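Local coordinates for protein 2-oxoglutarate dehydrogenase E3 component (Thermus thermophilus, PDB 2YQU) that probably catalyses, as an FAD-dependent dihydrolipoyl dehydrogenase (E3), the NAD+-linked reoxidation of dihydrolipoyl groups in 2-oxoacid dehydrogenase complexes, at residues Ile135-Ala140 with Glu267-Glu272; Ala111-Glu116 with Arg131-Ala136; Glu272-Ser277 with Pro295-Ile300. All coordinates share one frame; numbering follows the deposited sequence.

Contact 1 (Ile135-Ala140 with Glu267-Glu272); sequences IATGSA and EGLSLE. With FAD (flavin-adenine dinucleotide), chain D.
Ile-135 and Leu-269 meet through branch ends, the first of several apolar contacts by which a long loop is laid against the end of a strand. The CG2 methyl of Ile-135 lies 3.8 Å from CD2 of Leu-269. Its other branch goes to a different partner, with CD1 of Ile-135 at 3.9 Å from CD2 of Leu-271, and in both pairs the side chains run at a slant to one another. The division follows from the isoleucine's first torsion (chi1 -58°): CG1 sits beside the backbone N while CG2 stands opposite that nitrogen, so each leucine receives its own branch. Thr-137 adds a looser methyl contact, its CG2 standing 4.1 Å from Leu-269 CD2.

A second group of contacts is with the cofactor: Ala-136 to Ser-139, with Leu-269, line the adenine and pyrophosphate part of the FAD pocket. Thr-137 CG2 approaches the adenine at 3.3 Å from FAD N7A, and CD1 of Leu-269 comes to 3.9 Å from FAD N6A, so that the two methyl branches of Leu-269 serve different neighbours, one the protein and one the base. Gly-138 lies against the pyrophosphate, its CA 3.1 Å from FAD O3P; a beta carbon there would run into FAD O1A.

Polar groups are settled outside the contact. Thr-137 OG1, placed between the backbone N and the carbonyl carbon (chi1 47°), bonds to the carbonyl of Tyr-265, while Ser-139 OG binds Asp-302 and Arg-262.

Around this, Ile-135 ends an inner strand, 133-135, flanked by 2-7 and 297-299, and pairs through its backbone with Tyr-298 and Ile-300. Ala-136 bonds to Ile-7, Phe-113 of strand 111-113 packs on both leucines, and strand 139-141 pairs antiparallel with 262-264.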
loop_
_atom_site.group_PDB
_atom_site.type_symbol
_atom_site.label_atom_id
_atom_site.label_comp_id
_atom_site.label_asym_id
_atom_site.label_seq_id
_atom_site.Cartn_x
_atom_site.Cartn_y
_atom_site.Cartn_z
ATOM N N ILE A 135 19.028 22.875 16.134
ATOM C CA ILE A 135 18.106 23.839 15.529
ATOM C C ILE A 135 17.185 23.105 14.566
ATOM O O ILE A 135 17.648 22.554 13.569
ATOM C CB ILE A 135 18.867 24.950 14.782
ATOM C CG1 ILE A 135 19.832 25.678 15.735
ATOM C CG2 ILE A 135 17.882 25.957 14.189
ATOM C CD1 ILE A 135 20.876 26.487 15.041
ATOM N N ALA A 136 15.892 23.132 14.878
ATOM C CA ALA A 136 14.854 22.469 14.105
ATOM C C ALA A 136 13.637 23.395 14.009
ATOM O O ALA A 136 12.512 22.998 14.296
ATOM C CB ALA A 136 14.490 21.127 14.755
ATOM N N THR A 137 13.903 24.630 13.585
ATOM C CA THR A 137 12.902 25.699 13.519
ATOM C C THR A 137 12.011 25.706 12.273
ATOM O O THR A 137 11.109 26.538 12.150
ATOM C CB THR A 137 13.608 27.076 13.644
ATOM O OG1 THR A 137 14.755 27.143 12.787
ATOM C CG2 THR A 137 14.162 27.262 15.029
ATOM N N GLY A 138 12.264 24.795 11.342
ATOM C CA GLY A 138 11.341 24.552 10.248
ATOM C C GLY A 138 11.298 25.649 9.202
ATOM O O GLY A 138 12.314 26.289 8.909
ATOM N N SER A 139 10.106 25.870 8.653
ATOM C CA SER A 139 9.895 26.849 7.587
ATOM C C SER A 139 8.604 27.636 7.808
ATOM O O SER A 139 7.891 27.429 8.789
ATOM C CB SER A 139 9.852 26.158 6.225
ATOM O OG SER A 139 8.825 25.194 6.194
ATOM N N ALA A 140 8.332 28.557 6.888
ATOM C CA ALA A 140 7.108 29.347 6.909
ATOM C C ALA A 140 6.673 29.602 5.474
ATOM O O ALA A 140 7.493 29.536 4.564
ATOM C CB ALA A 140 7.353 30.666 7.630
ATOM N N GLU A 267 13.545 33.418 12.218
ATOM C CA GLU A 267 13.203 34.717 12.792
ATOM C C GLU A 267 13.250 34.653 14.319
ATOM O O GLU A 267 12.705 33.738 14.922
ATOM C CB GLU A 267 11.810 35.157 12.318
ATOM C CG GLU A 267 11.342 36.505 12.849
ATOM C CD GLU A 267 9.918 36.841 12.423
ATOM O OE1 GLU A 267 9.524 36.456 11.294
ATOM O OE2 GLU A 267 9.193 37.487 13.222
ATOM N N GLY A 268 13.917 35.628 14.928
ATOM C CA GLY A 268 13.995 35.740 16.369
ATOM C C GLY A 268 14.985 34.808 17.046
ATOM O O GLY A 268 15.023 34.752 18.275
ATOM N N LEU A 269 15.783 34.090 16.261
ATOM C CA LEU A 269 16.709 33.091 16.790
ATOM C C LEU A 269 18.064 33.696 17.172
ATOM O O LEU A 269 18.835 33.086 17.911
ATOM C CB LEU A 269 16.895 31.976 15.742
ATOM C CG LEU A 269 17.494 30.636 16.146
ATOM C CD1 LEU A 269 16.806 30.014 17.362
ATOM C CD2 LEU A 269 17.443 29.673 14.938
ATOM N N SER A 270 18.352 34.894 16.669
ATOM C CA SER A 270 19.649 35.547 16.859
ATOM C C SER A 270 20.807 34.572 16.622
ATOM O O SER A 270 21.653 34.377 17.487
ATOM C CB SER A 270 19.754 36.169 18.257
ATOM O OG SER A 270 18.754 37.147 18.452
ATOM N N LEU A 271 20.816 33.945 15.445
ATOM C CA LEU A 271 21.865 33.002 15.057
ATOM C C LEU A 271 23.263 33.580 15.218
ATOM O O LEU A 271 24.203 32.860 15.553
ATOM C CB LEU A 271 21.681 32.569 13.602
ATOM C CG LEU A 271 20.585 31.547 13.319
ATOM C CD1 LEU A 271 20.378 31.406 11.817
ATOM C CD2 LEU A 271 20.926 30.197 13.943
ATOM N N GLU A 272 23.395 34.875 14.941
ATOM C CA GLU A 272 24.665 35.590 15.080
ATOM C C GLU A 272 25.329 35.436 16.462
ATOM O O GLU A 272 26.549 35.402 16.557
ATOM C CB GLU A 272 24.498 37.077 14.699
ATOM C CG GLU A 272 23.750 37.963 15.695
ATOM C CD GLU A 272 22.230 37.858 15.627
ATOM O OE1 GLU A 272 21.557 38.409 16.523
ATOM O OE2 GLU A 272 21.699 37.224 14.699
HETATM P PA FAD D . 8.375 22.248 11.608
HETATM O O1A FAD D . 7.936 23.468 10.888
HETATM O O2A FAD D . 7.388 21.080 11.478
HETATM O O5B FAD D . 8.644 22.619 13.141
HETATM C C5B FAD D . 9.339 23.799 13.461
HETATM C C4B FAD D . 8.828 24.265 14.808
HETATM O O4B FAD D . 9.765 25.182 15.337
HETATM C C3B FAD D . 7.493 24.999 14.715
HETATM O O3B FAD D . 6.531 24.362 15.526
HETATM C C2B FAD D . 7.790 26.398 15.221
HETATM O O2B FAD D . 6.742 26.906 16.016
HETATM C C1B FAD D . 9.065 26.197 16.023
HETATM N N9A FAD D . 9.984 27.335 16.123
HETATM C C8A FAD D . 10.557 28.061 15.110
HETATM N N7A FAD D . 11.386 28.974 15.647
HETATM C C5A FAD D . 11.351 28.843 16.993
HETATM C C6A FAD D . 11.994 29.513 18.030
HETATM N N6A FAD D . 12.957 30.407 17.815
HETATM N N1A FAD D . 11.731 29.110 19.313
HETATM C C2A FAD D . 10.869 28.084 19.608
HETATM N N3A FAD D . 10.242 27.419 18.575
HETATM C C4A FAD D . 10.481 27.809 17.302
HETATM N N1 FAD D . 5.439 16.912 4.588
HETATM C C2 FAD D . 5.381 15.558 4.337
HETATM O O2 FAD D . 6.386 14.847 4.437
HETATM N N3 FAD D . 4.189 14.987 3.969
HETATM C C4 FAD D . 3.054 15.754 3.837
HETATM O O4 FAD D . 1.996 15.162 3.705
HETATM C C4X FAD D . 3.090 17.124 4.093
HETATM N N5 FAD D . 1.951 17.903 3.965
HETATM C C5X FAD D . 2.028 19.268 4.233
HETATM C C6 FAD D . 0.878 20.052 4.101
HETATM C C7 FAD D . 0.934 21.428 4.364
HETATM C C7M FAD D . -0.346 22.220 4.313
HETATM C C8 FAD D . 2.133 22.013 4.759
HETATM C C8M FAD D . 2.164 23.399 5.350
HETATM C C9 FAD D . 3.281 21.229 4.885
HETATM C C9A FAD D . 3.237 19.855 4.615
HETATM N N10 FAD D . 4.384 19.065 4.726
HETATM C C10 FAD D . 4.300 17.705 4.468
HETATM C "C1'" FAD D . 5.744 19.647 5.013
HETATM C "C2'" FAD D . 6.046 19.443 6.500
HETATM O "O2'" FAD D . 5.061 20.076 7.302
HETATM C "C3'" FAD D . 7.448 19.913 6.876
HETATM O "O3'" FAD D . 8.394 19.336 5.996
HETATM C "C4'" FAD D . 7.802 19.494 8.298
HETATM O "O4'" FAD D . 6.877 20.030 9.213
HETATM C "C5'" FAD D . 9.234 19.916 8.645
HETATM O "O5'" FAD D . 9.524 19.596 9.988
HETATM P P FAD D . 10.559 20.487 10.835
HETATM O O1P FAD D . 10.757 19.856 12.175
HETATM O O2P FAD D . 11.821 20.772 10.041
HETATM O O3P FAD D . 9.850 21.921 11.048
#

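Contact 2 (Ala111-Glu116 with Arg131-Ala136); sequences ARFLSE and RYILIA. With FAD (flavin-adenine dinucleotide), chain D.
Glu-116 and Ile-133 mark the closest backbone approach, 8.5 Å between CA atoms, a separation of two layers that meet by side chains and not of paired strands. Phe-113 projects from one layer and Ile-133 from the other, while Ile-135 brings only its end up to the ring. The ring presents an edge to both: CE2 of Phe-113 is 3.8 Å from CD1 of Ile-133, and CZ of Phe-113 is 3.8 Å from CD1 of Ile-135. The CG1 carbon of Ile-135 lies at the same rim, in the ring plane. Phe-113 and Ile-133 slide past each other in opposite directions, whereas Ile-135 meets the ring at a slant. With CG1 of Ile-133 beside the backbone N (chi1 -59°), its CD1 also reaches the carbonyl oxygen of Glu-116, an oxygen hydrogen-bonded to His-296 NE2, and its CG2 meets the ring too. Were Phe-113 cut back to an alanine, a gap would probably open beside Ile-133 and Ile-135, their CD1 methyls losing the ring edge they pack on.

Two residues earlier, Ala-111 N donates to FAD N1A (2.9 Å, 155°) and FAD N6A donates to Ala-111 O (3.0 Å, 166°), a pair of hydrogen bonds to the Watson-Crick edge of the adenine.

In the FAD domain of this oxidoreductase family, strand 111-113 is thus an edge strand of a three-stranded antiparallel sheet set beside the parallel one, with Ala-111 at the adenine. Strand 133-135 lies between 2-7 and 297-299; Ile-7 packs on Phe-113 and Ile-133, so the small sheet packs through Phe-113 against strands 2-7 and 133-135.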
loop_
_atom_site.group_PDB
_atom_site.type_symbol
_atom_site.label_atom_id
_atom_site.label_comp_id
_atom_site.label_asym_id
_atom_site.label_seq_id
_atom_site.Cartn_x
_atom_site.Cartn_y
_atom_site.Cartn_z
ATOM N N ALA A 111 12.842 30.544 21.530
ATOM C CA ALA A 111 14.262 30.386 21.833
ATOM C C ALA A 111 15.089 31.362 21.011
ATOM O O ALA A 111 14.889 31.485 19.806
ATOM C CB ALA A 111 14.711 28.969 21.555
ATOM N N ARG A 112 16.038 32.017 21.675
ATOM C CA ARG A 112 16.956 32.959 21.048
ATOM C C ARG A 112 18.361 32.736 21.601
ATOM O O ARG A 112 18.549 32.735 22.813
ATOM C CB ARG A 112 16.502 34.389 21.346
ATOM C CG ARG A 112 17.246 35.472 20.591
ATOM C CD ARG A 112 16.848 36.875 21.026
ATOM N NE ARG A 112 17.660 37.316 22.152
ATOM C CZ ARG A 112 17.554 38.492 22.745
ATOM N NH1 ARG A 112 16.654 39.389 22.339
ATOM N NH2 ARG A 112 18.358 38.774 23.758
ATOM N N PHE A 113 19.341 32.556 20.721
ATOM C CA PHE A 113 20.728 32.347 21.141
ATOM C C PHE A 113 21.287 33.568 21.889
ATOM O O PHE A 113 21.130 34.702 21.451
ATOM C CB PHE A 113 21.636 32.051 19.943
ATOM C CG PHE A 113 21.524 30.642 19.414
ATOM C CD1 PHE A 113 20.827 30.381 18.247
ATOM C CD2 PHE A 113 22.137 29.584 20.080
ATOM C CE1 PHE A 113 20.730 29.088 17.758
ATOM C CE2 PHE A 113 22.041 28.294 19.597
ATOM C CZ PHE A 113 21.346 28.047 18.432
ATOM N N LEU A 114 21.927 33.299 23.021
ATOM C CA LEU A 114 22.685 34.291 23.784
ATOM C C LEU A 114 24.174 34.090 23.535
ATOM O O LEU A 114 24.931 35.057 23.457
ATOM C CB LEU A 114 22.379 34.142 25.276
ATOM C CG LEU A 114 21.235 34.952 25.900
ATOM C CD1 LEU A 114 20.162 35.401 24.919
ATOM C CD2 LEU A 114 20.627 34.170 27.055
ATOM N N SER A 115 24.580 32.825 23.431
ATOM C CA SER A 115 25.934 32.438 23.042
ATOM C C SER A 115 25.859 31.101 22.303
ATOM O O SER A 115 24.762 30.617 22.000
ATOM C CB SER A 115 26.818 32.300 24.281
ATOM O OG SER A 115 26.437 31.174 25.047
ATOM N N GLU A 116 27.013 30.495 22.029
ATOM C CA GLU A 116 27.043 29.185 21.371
ATOM C C GLU A 116 26.501 28.054 22.256
ATOM O O GLU A 116 26.167 26.985 21.753
ATOM C CB GLU A 116 28.459 28.838 20.877
ATOM C CG GLU A 116 29.555 28.919 21.926
ATOM C CD GLU A 116 30.837 28.211 21.516
ATOM O OE1 GLU A 116 31.059 28.004 20.299
ATOM O OE2 GLU A 116 31.628 27.862 22.424
ATOM N N ARG A 131 25.063 20.959 26.226
ATOM C CA ARG A 131 26.289 20.502 25.587
ATOM C C ARG A 131 26.137 20.578 24.073
ATOM O O ARG A 131 27.035 21.044 23.377
ATOM C CB ARG A 131 26.608 19.069 26.023
ATOM C CG ARG A 131 27.884 18.492 25.426
ATOM C CD ARG A 131 28.262 17.129 25.984
ATOM N NE ARG A 131 29.586 16.702 25.528
ATOM C CZ ARG A 131 30.070 15.466 25.655
ATOM N NH1 ARG A 131 29.345 14.504 26.223
ATOM N NH2 ARG A 131 31.290 15.188 25.204
ATOM N N TYR A 132 24.984 20.109 23.587
ATOM C CA TYR A 132 24.627 20.127 22.176
ATOM C C TYR A 132 23.321 20.901 21.983
ATOM O O TYR A 132 22.429 20.821 22.813
ATOM C CB TYR A 132 24.405 18.708 21.669
ATOM C CG TYR A 132 25.616 17.823 21.746
ATOM C CD1 TYR A 132 25.758 16.888 22.764
ATOM C CD2 TYR A 132 26.612 17.906 20.780
ATOM C CE1 TYR A 132 26.879 16.063 22.825
ATOM C CE2 TYR A 132 27.736 17.091 20.832
ATOM C CZ TYR A 132 27.859 16.175 21.855
ATOM O OH TYR A 132 28.970 15.365 21.908
ATOM N N ILE A 133 23.221 21.648 20.891
ATOM C CA ILE A 133 21.989 22.349 20.531
ATOM C C ILE A 133 21.599 21.922 19.125
ATOM O O ILE A 133 22.456 21.840 18.254
ATOM C CB ILE A 133 22.192 23.858 20.591
ATOM C CG1 ILE A 133 22.622 24.254 22.006
ATOM C CG2 ILE A 133 20.915 24.595 20.172
ATOM C CD1 ILE A 133 22.967 25.708 22.157
ATOM N N LEU A 134 20.313 21.656 18.931
ATOM C CA LEU A 134 19.782 21.178 17.668
ATOM C C LEU A 134 18.728 22.163 17.211
ATOM O O LEU A 134 17.686 22.282 17.847
ATOM C CB LEU A 134 19.155 19.800 17.852
ATOM C CG LEU A 134 18.430 19.206 16.645
ATOM C CD1 LEU A 134 19.368 19.043 15.470
ATOM C CD2 LEU A 134 17.800 17.882 17.033
ATOM N N ILE A 135 19.028 22.875 16.134
ATOM C CA ILE A 135 18.106 23.839 15.529
ATOM C C ILE A 135 17.185 23.105 14.566
ATOM O O ILE A 135 17.648 22.554 13.569
ATOM C CB ILE A 135 18.867 24.950 14.782
ATOM C CG1 ILE A 135 19.832 25.678 15.735
ATOM C CG2 ILE A 135 17.882 25.957 14.189
ATOM C CD1 ILE A 135 20.876 26.487 15.041
ATOM N N ALA A 136 15.892 23.132 14.878
ATOM C CA ALA A 136 14.854 22.469 14.105
ATOM C C ALA A 136 13.637 23.395 14.009
ATOM O O ALA A 136 12.512 22.998 14.296
ATOM C CB ALA A 136 14.490 21.127 14.755
HETATM P PA FAD D . 8.375 22.248 11.608
HETATM O O1A FAD D . 7.936 23.468 10.888
HETATM O O2A FAD D . 7.388 21.080 11.478
HETATM O O5B FAD D . 8.644 22.619 13.141
HETATM C C5B FAD D . 9.339 23.799 13.461
HETATM C C4B FAD D . 8.828 24.265 14.808
HETATM O O4B FAD D . 9.765 25.182 15.337
HETATM C C3B FAD D . 7.493 24.999 14.715
HETATM O O3B FAD D . 6.531 24.362 15.526
HETATM C C2B FAD D . 7.790 26.398 15.221
HETATM O O2B FAD D . 6.742 26.906 16.016
HETATM C C1B FAD D . 9.065 26.197 16.023
HETATM N N9A FAD D . 9.984 27.335 16.123
HETATM C C8A FAD D . 10.557 28.061 15.110
HETATM N N7A FAD D . 11.386 28.974 15.647
HETATM C C5A FAD D . 11.351 28.843 16.993
HETATM C C6A FAD D . 11.994 29.513 18.030
HETATM N N6A FAD D . 12.957 30.407 17.815
HETATM N N1A FAD D . 11.731 29.110 19.313
HETATM C C2A FAD D . 10.869 28.084 19.608
HETATM N N3A FAD D . 10.242 27.419 18.575
HETATM C C4A FAD D . 10.481 27.809 17.302
HETATM N N1 FAD D . 5.439 16.912 4.588
HETATM C C2 FAD D . 5.381 15.558 4.337
HETATM O O2 FAD D . 6.386 14.847 4.437
HETATM N N3 FAD D . 4.189 14.987 3.969
HETATM C C4 FAD D . 3.054 15.754 3.837
HETATM O O4 FAD D . 1.996 15.162 3.705
HETATM C C4X FAD D . 3.090 17.124 4.093
HETATM N N5 FAD D . 1.951 17.903 3.965
HETATM C C5X FAD D . 2.028 19.268 4.233
HETATM C C6 FAD D . 0.878 20.052 4.101
HETATM C C7 FAD D . 0.934 21.428 4.364
HETATM C C7M FAD D . -0.346 22.220 4.313
HETATM C C8 FAD D . 2.133 22.013 4.759
HETATM C C8M FAD D . 2.164 23.399 5.350
HETATM C C9 FAD D . 3.281 21.229 4.885
HETATM C C9A FAD D . 3.237 19.855 4.615
HETATM N N10 FAD D . 4.384 19.065 4.726
HETATM C C10 FAD D . 4.300 17.705 4.468
HETATM C "C1'" FAD D . 5.744 19.647 5.013
HETATM C "C2'" FAD D . 6.046 19.443 6.500
HETATM O "O2'" FAD D . 5.061 20.076 7.302
HETATM C "C3'" FAD D . 7.448 19.913 6.876
HETATM O "O3'" FAD D . 8.394 19.336 5.996
HETATM C "C4'" FAD D . 7.802 19.494 8.298
HETATM O "O4'" FAD D . 6.877 20.030 9.213
HETATM C "C5'" FAD D . 9.234 19.916 8.645
HETATM O "O5'" FAD D . 9.524 19.596 9.988
HETATM P P FAD D . 10.559 20.487 10.835
HETATM O O1P FAD D . 10.757 19.856 12.175
HETATM O O2P FAD D . 11.821 20.772 10.041
HETATM O O3P FAD D . 9.850 21.921 11.048
#

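Contact 3 (Glu272-Ser277 with Pro295-Ile300); sequences ENAGLS and PHIYAI
Ile-297 touches the 272-277 loop at two points, Ala-274 and Leu-276, and so accounts for the whole direct contact. Ile-297 CD1 lies 3.9 Å from Ala-274 CB, while Ile-297 CG2 is 4.0 Å from Leu-276 CD1. The same leucine methyl also approaches the far end of the isoleucine, Leu-276 CD1 being 4.1 Å from Ile-297 CD1, so that it lies across both branches as the two side chains pass at a slant. With CG1 of Ile-297 turned away from its own carbonyl carbon (chi1 -55°), the longer branch reaches the alanine as well as the leucine, the shorter one the leucine alone.

The turn 272-275 and the positive phi of Gly-275 (84°) at its end bring both side chains to face the strand. Gly-275 N bonds back to Glu-272 O (3.1 Å), closing the turn before the chain runs on to Leu-276.

Further out, polar bonds fix the two frames. Asn-273 ND2 holds the carbonyl of Phe-113, and the carbonyl of Gly-275 is bonded to Arg-293. On the strand side Ile-297 O receives Thr-292 OG1, and Ile-135 of the adjoining strand packs on both Ile-297 and Leu-276.

Strand 297-299 is the outermost strand, on its side, of the five-stranded parallel sheet, and Tyr-298, whose CB leaves the backbone away from the loop, packs on helix 310-326. A parallel sheet with that helix on one side and this loop on the other fits the Rossmann-type FAD domain of the family, in which the chain leaving the last strand leads to Asp-302, a residue of the FAD site.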
loop_
_atom_site.group_PDB
_atom_site.type_symbol
_atom_site.label_atom_id
_atom_site.label_comp_id
_atom_site.label_asym_id
_atom_site.label_seq_id
_atom_site.Cartn_x
_atom_site.Cartn_y
_atom_site.Cartn_z
ATOM N N GLU A 272 23.395 34.875 14.941
ATOM C CA GLU A 272 24.665 35.590 15.080
ATOM C C GLU A 272 25.329 35.436 16.462
ATOM O O GLU A 272 26.549 35.402 16.557
ATOM C CB GLU A 272 24.498 37.077 14.699
ATOM C CG GLU A 272 23.750 37.963 15.695
ATOM C CD GLU A 272 22.230 37.858 15.627
ATOM O OE1 GLU A 272 21.557 38.409 16.523
ATOM O OE2 GLU A 272 21.699 37.224 14.699
ATOM N N ASN A 273 24.531 35.325 17.517
ATOM C CA ASN A 273 25.060 35.125 18.868
ATOM C C ASN A 273 25.710 33.753 19.068
ATOM O O ASN A 273 26.500 33.571 19.982
ATOM C CB ASN A 273 23.967 35.345 19.916
ATOM C CG ASN A 273 23.485 36.792 19.970
ATOM O OD1 ASN A 273 24.122 37.695 19.425
ATOM N ND2 ASN A 273 22.350 37.009 20.630
ATOM N N ALA A 274 25.368 32.792 18.215
ATOM C CA ALA A 274 26.011 31.480 18.221
ATOM C C ALA A 274 27.186 31.395 17.249
ATOM O O ALA A 274 27.857 30.378 17.192
ATOM C CB ALA A 274 24.999 30.409 17.892
ATOM N N GLY A 275 27.419 32.464 16.489
ATOM C CA GLY A 275 28.477 32.521 15.495
ATOM C C GLY A 275 28.032 31.897 14.188
ATOM O O GLY A 275 28.855 31.423 13.409
ATOM N N LEU A 276 26.721 31.907 13.955
ATOM C CA LEU A 276 26.121 31.266 12.796
ATOM C C LEU A 276 25.432 32.282 11.905
ATOM O O LEU A 276 25.053 33.364 12.347
ATOM C CB LEU A 276 25.093 30.223 13.232
ATOM C CG LEU A 276 25.613 29.109 14.136
ATOM C CD1 LEU A 276 24.459 28.236 14.629
ATOM C CD2 LEU A 276 26.661 28.282 13.408
ATOM N N SER A 277 25.265 31.903 10.646
ATOM C CA SER A 277 24.513 32.716 9.695
ATOM C C SER A 277 23.772 31.843 8.689
ATOM O O SER A 277 24.047 30.650 8.550
ATOM C CB SER A 277 25.440 33.689 8.967
ATOM O OG SER A 277 26.487 33.011 8.310
ATOM N N PRO A 295 30.637 23.174 15.885
ATOM C CA PRO A 295 30.506 21.706 15.846
ATOM C C PRO A 295 29.469 21.057 16.780
ATOM O O PRO A 295 28.975 19.991 16.442
ATOM C CB PRO A 295 31.916 21.214 16.216
ATOM C CG PRO A 295 32.812 22.361 16.010
ATOM C CD PRO A 295 32.004 23.590 16.250
ATOM N N HIS A 296 29.173 21.663 17.929
ATOM C CA HIS A 296 28.175 21.122 18.857
ATOM C C HIS A 296 26.749 21.618 18.576
ATOM O O HIS A 296 25.825 21.305 19.326
ATOM C CB HIS A 296 28.552 21.450 20.311
ATOM C CG HIS A 296 28.475 22.907 20.642
ATOM N ND1 HIS A 296 29.534 23.767 20.449
ATOM C CD2 HIS A 296 27.462 23.661 21.132
ATOM C CE1 HIS A 296 29.179 24.987 20.817
ATOM N NE2 HIS A 296 27.925 24.951 21.231
ATOM N N ILE A 297 26.587 22.424 17.532
ATOM C CA ILE A 297 25.272 22.897 17.117
ATOM C C ILE A 297 24.949 22.251 15.786
ATOM O O ILE A 297 25.706 22.391 14.831
ATOM C CB ILE A 297 25.227 24.413 16.978
ATOM C CG1 ILE A 297 25.671 25.070 18.282
ATOM C CG2 ILE A 297 23.807 24.860 16.653
ATOM C CD1 ILE A 297 25.650 26.564 18.232
ATOM N N TYR A 298 23.834 21.538 15.754
ATOM C CA TYR A 298 23.369 20.836 14.574
ATOM C C TYR A 298 22.111 21.526 14.055
ATOM O O TYR A 298 21.446 22.245 14.787
ATOM C CB TYR A 298 23.026 19.396 14.922
ATOM C CG TYR A 298 24.196 18.504 15.308
ATOM C CD1 TYR A 298 24.925 18.733 16.471
ATOM C CD2 TYR A 298 24.526 17.401 14.539
ATOM C CE1 TYR A 298 25.979 17.897 16.839
ATOM C CE2 TYR A 298 25.576 16.558 14.896
ATOM C CZ TYR A 298 26.297 16.813 16.041
ATOM O OH TYR A 298 27.337 15.968 16.386
ATOM N N ALA A 299 21.773 21.283 12.796
ATOM C CA ALA A 299 20.523 21.794 12.223
ATOM C C ALA A 299 19.928 20.772 11.271
ATOM O O ALA A 299 20.662 20.078 10.573
ATOM C CB ALA A 299 20.765 23.101 11.505
ATOM N N ILE A 300 18.600 20.700 11.253
ATOM C CA ILE A 300 17.863 19.653 10.531
ATOM C C ILE A 300 16.532 20.156 9.986
ATOM O O ILE A 300 16.022 21.187 10.399
ATOM C CB ILE A 300 17.555 18.454 11.464
ATOM C CG1 ILE A 300 16.674 18.905 12.646
ATOM C CG2 ILE A 300 18.849 17.777 11.941
ATOM C CD1 ILE A 300 16.033 17.782 13.462
#

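Overall arrangement
From the N terminus, contact 2 comes first and closes the short excursion from strand 111-113 through two antiparallel strands back to strand 133-135. Contact 1 starts where contact 2 ends, sharing Ile-135 and Ala-136, and spans 126 residues, including the parallel sheet that carries the predicted NAD+-binding residues, before the chain returns at 267-272. Contact 3 follows in series, beginning at Glu-272 and closing a helix-free, strand-free loop onto strand 297-299. None nests inside another. Together they join the antiparallel sheet, the returning loop and two neighbouring strands of the FAD-domain sheet, with contacts 1 and 2 also reaching the cofactor.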